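Local coordinates for protein argonaute 5 (Arabidopsis thaliana, PDB 4G0O) that probably recognises the 5' nucleotide of small RNAs through its MID domain, helping to sort them for gene regulation, at residues W14-F19 / I52-C57. Residues are numbered along the deposited sequence; the frame is centred on the assembly and turned at random.
Sequences WTCVSF and IPFISC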
ATOM      1  N   TRP A  14       1.193  -0.427   9.499  1.00 25.80           N
ATOM      2  CA  TRP A  14       0.722  -0.284   8.125  1.00 27.43           C
ATOM      3  C   TRP A  14      -0.805  -0.304   8.129  1.00 27.62           C
ATOM      4  O   TRP A  14      -1.418  -0.779   9.080  1.00 29.02           O
ATOM      5  CB  TRP A  14       1.272  -1.409   7.225  1.00 23.11           C
ATOM      6  CG  TRP A  14       0.665  -2.745   7.550  1.00 26.68           C
ATOM      7  CD1 TRP A  14       1.120  -3.656   8.456  1.00 27.46           C
ATOM      8  CD2 TRP A  14      -0.543  -3.302   6.998  1.00 29.08           C
ATOM      9  NE1 TRP A  14       0.275  -4.747   8.500  1.00 27.71           N
ATOM     10  CE2 TRP A  14      -0.750  -4.548   7.616  1.00 23.95           C
ATOM     11  CE3 TRP A  14      -1.460  -2.862   6.041  1.00 25.46           C
ATOM     12  CZ2 TRP A  14      -1.836  -5.349   7.312  1.00 26.32           C
ATOM     13  CZ3 TRP A  14      -2.531  -3.663   5.743  1.00 24.53           C
ATOM     14  CH2 TRP A  14      -2.710  -4.894   6.372  1.00 22.83           C
ATOM     15  N   THR A  15      -1.414   0.232   7.080  1.00 24.64           N
ATOM     16  CA  THR A  15      -2.851   0.085   6.885  1.00 26.96           C
ATOM     17  C   THR A  15      -3.204   0.396   5.442  1.00 23.37           C
ATOM     18  O   THR A  15      -2.328   0.701   4.632  1.00 24.29           O
ATOM     19  CB  THR A  15      -3.690   0.954   7.856  1.00 25.74           C
ATOM     20  OG1 THR A  15      -5.071   0.591   7.752  1.00 24.71           O
ATOM     21  CG2 THR A  15      -3.522   2.434   7.552  1.00 23.59           C
ATOM     22  N   CYS A  16      -4.488   0.316   5.125  1.00 25.53           N
ATOM     23  CA  CYS A  16      -4.934   0.434   3.750  1.00 21.67           C
ATOM     24  C   CYS A  16      -6.052   1.452   3.631  1.00 27.49           C
ATOM     25  O   CYS A  16      -6.959   1.486   4.472  1.00 24.66           O
ATOM     26  CB  CYS A  16      -5.440  -0.912   3.275  1.00 21.10           C
ATOM     27  SG  CYS A  16      -6.148  -0.906   1.628  1.00 22.91           S
ATOM     28  N   VAL A  17      -5.986   2.270   2.583  1.00 22.31           N
ATOM     29  CA  VAL A  17      -7.067   3.194   2.266  1.00 26.95           C
ATOM     30  C   VAL A  17      -7.521   2.964   0.856  1.00 26.68           C
ATOM     31  O   VAL A  17      -6.700   2.771  -0.051  1.00 25.47           O
ATOM     32  CB  VAL A  17      -6.619   4.657   2.345  1.00 29.94           C
ATOM     33  CG1 VAL A  17      -7.822   5.590   2.388  1.00 30.94           C
ATOM     34  CG2 VAL A  17      -5.811   4.854   3.555  1.00 31.31           C
ATOM     35  N   SER A  18      -8.832   3.012   0.664  1.00 22.77           N
ATOM     36  CA  SER A  18      -9.395   2.871  -0.662  1.00 26.21           C
ATOM     37  C   SER A  18     -10.235   4.075  -1.058  1.00 26.47           C
ATOM     38  O   SER A  18     -11.180   4.447  -0.360  1.00 22.61           O
ATOM     39  CB  SER A  18     -10.243   1.603  -0.744  1.00 26.18           C
ATOM     40  OG  SER A  18     -10.979   1.606  -1.947  1.00 28.82           O
ATOM     41  N   PHE A  19      -9.884   4.673  -2.188  1.00 22.94           N
ATOM     42  CA  PHE A  19     -10.694   5.723  -2.775  1.00 26.67           C
ATOM     43  C   PHE A  19     -11.488   5.193  -3.971  1.00 28.38           C
ATOM     44  O   PHE A  19     -12.016   5.958  -4.772  1.00 31.21           O
ATOM     45  CB  PHE A  19      -9.821   6.902  -3.193  1.00 24.08           C
ATOM     46  CG  PHE A  19      -8.982   7.461  -2.070  1.00 24.24           C
ATOM     47  CD1 PHE A  19      -7.606   7.262  -2.041  1.00 23.40           C
ATOM     48  CD2 PHE A  19      -9.574   8.159  -1.030  1.00 23.87           C
ATOM     49  CE1 PHE A  19      -6.841   7.776  -1.010  1.00 24.21           C
ATOM     50  CE2 PHE A  19      -8.815   8.662   0.011  1.00 24.35           C
ATOM     51  CZ  PHE A  19      -7.442   8.474   0.020  1.00 23.22           C
ATOM     52  N   ILE A  52      -4.288   0.607  12.225  1.00 28.88           N
ATOM     53  CA  ILE A  52      -5.654   1.098  12.417  1.00 27.89           C
ATOM     54  C   ILE A  52      -6.506   0.375  11.378  1.00 28.79           C
ATOM     55  O   ILE A  52      -5.965  -0.122  10.387  1.00 28.33           O
ATOM     56  CB  ILE A  52      -5.769   2.637  12.230  1.00 29.72           C
ATOM     57  CG1 ILE A  52      -5.261   3.050  10.849  1.00 31.09           C
ATOM     58  CG2 ILE A  52      -5.038   3.389  13.348  1.00 29.86           C
ATOM     59  CD1 ILE A  52      -5.619   4.479  10.465  1.00 28.87           C
ATOM     60  N   PRO A  53      -7.829   0.287  11.602  1.00 29.16           N
ATOM     61  CA  PRO A  53      -8.701  -0.440  10.669  1.00 26.67           C
ATOM     62  C   PRO A  53      -8.633   0.130   9.251  1.00 26.35           C
ATOM     63  O   PRO A  53      -8.367   1.317   9.102  1.00 29.27           O
ATOM     64  CB  PRO A  53     -10.102  -0.187  11.247  1.00 29.81           C
ATOM     65  CG  PRO A  53      -9.871   0.061  12.694  1.00 30.41           C
ATOM     66  CD  PRO A  53      -8.583   0.814  12.758  1.00 29.19           C
ATOM     67  N   PHE A  54      -8.888  -0.688   8.234  1.00 24.44           N
ATOM     68  CA  PHE A  54      -8.902  -0.185   6.865  1.00 24.96           C
ATOM     69  C   PHE A  54      -9.981   0.877   6.719  1.00 30.35           C
ATOM     70  O   PHE A  54     -11.001   0.842   7.412  1.00 29.70           O
ATOM     71  CB  PHE A  54      -9.156  -1.308   5.853  1.00 24.17           C
ATOM     72  CG  PHE A  54      -7.987  -2.228   5.654  1.00 27.65           C
ATOM     73  CD1 PHE A  54      -7.999  -3.170   4.633  1.00 30.53           C
ATOM     74  CD2 PHE A  54      -6.870  -2.161   6.490  1.00 28.16           C
ATOM     75  CE1 PHE A  54      -6.918  -4.029   4.443  1.00 28.40           C
ATOM     76  CE2 PHE A  54      -5.789  -3.016   6.305  1.00 29.19           C
ATOM     77  CZ  PHE A  54      -5.819  -3.950   5.280  1.00 26.31           C
ATOM     78  N   ILE A  55      -9.755   1.813   5.806  1.00 31.08           N
ATOM     79  CA  ILE A  55     -10.696   2.885   5.565  1.00 27.86           C
ATOM     80  C   ILE A  55     -11.120   2.876   4.097  1.00 33.40           C
ATOM     81  O   ILE A  55     -10.304   2.676   3.195  1.00 28.66           O
ATOM     82  CB  ILE A  55     -10.087   4.260   5.941  1.00 33.49           C
ATOM     83  CG1 ILE A  55      -8.561   4.223   5.853  1.00 37.50           C
ATOM     84  CG2 ILE A  55     -10.461   4.648   7.353  1.00 33.70           C
ATOM     85  CD1 ILE A  55      -7.828   3.760   7.152  1.00 34.09           C
ATOM     86  N   SER A  56     -12.409   3.067   3.860  1.00 33.03           N
ATOM     87  CA  SER A  56     -12.912   3.231   2.510  1.00 32.46           C
ATOM     88  C   SER A  56     -13.734   4.505   2.481  1.00 37.79           C
ATOM     89  O   SER A  56     -14.622   4.689   3.312  1.00 40.03           O
ATOM     90  CB  SER A  56     -13.778   2.040   2.107  1.00 36.17           C
ATOM     91  OG  SER A  56     -14.250   2.194   0.780  1.00 39.47           O
ATOM     92  N   CYS A  57     -13.436   5.399   1.545  1.00 33.55           N
ATOM     93  CA  CYS A  57     -14.139   6.673   1.517  1.00 35.46           C
ATOM     94  C   CYS A  57     -14.160   7.230   0.093  1.00 38.04           C
ATOM     95  O   CYS A  57     -13.419   6.738  -0.766  1.00 37.20           O
ATOM     96  CB  CYS A  57     -13.487   7.645   2.499  1.00 37.84           C
ATOM     97  SG  CYS A  57     -11.817   8.097   2.050  1.00 43.79           S
TER
HETATM   98  O   HOH W   1     -13.481   0.013  -1.810  1.00 36.59           O
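The F54 ring lies flat against C16, so that CB of C16 sits 3.4 Å from the ring centroid, almost on the ring normal. This CH-pi contact puts a bump of the strand over the middle of the aromatic face. SG of C16 lies over the same face in a looser sulfur-aromatic contact. The far rim of the ring meets W14. Here CZ of F54 comes 3.3 Å from CZ3 of W14, rim to rim, with the ring planes at 68°. C32 of helix 27-42 touches both C16 and F54.

Beyond F54 the segments pair as parallel strands. The amide of I55 binds O of C16, and S18 N binds O of I55 at 2.9 Å. C57 N then binds O of S18. On one side of the sheet CG1 of I55 packs against both methyl branches of V17, 3.6 Å from CG2 of V17, and I69 of helix 62-72 packs on both residues. On the other side one water joins OG of S18 to OG of S56, the second link being weak. Past the bridges, SG of C57 lies 3.7 Å from CE2 of F19, oblique to the ring; A65 of helix 62-72 touches C57.

Residues 52-54 are loop and make no beta bridge to the strand. There OG1 of T15, anti to its backbone N (chi1 -171°), donates to O of I52 from above the carbonyl plane, at 2.9 Å. The backbone bonds thus fix the parallel register of edge strand 55-56 on strand 7-18 of the MID sheet, while the T15 hydroxyl ties down the loop before it and F54 and I55 supply apolar packing.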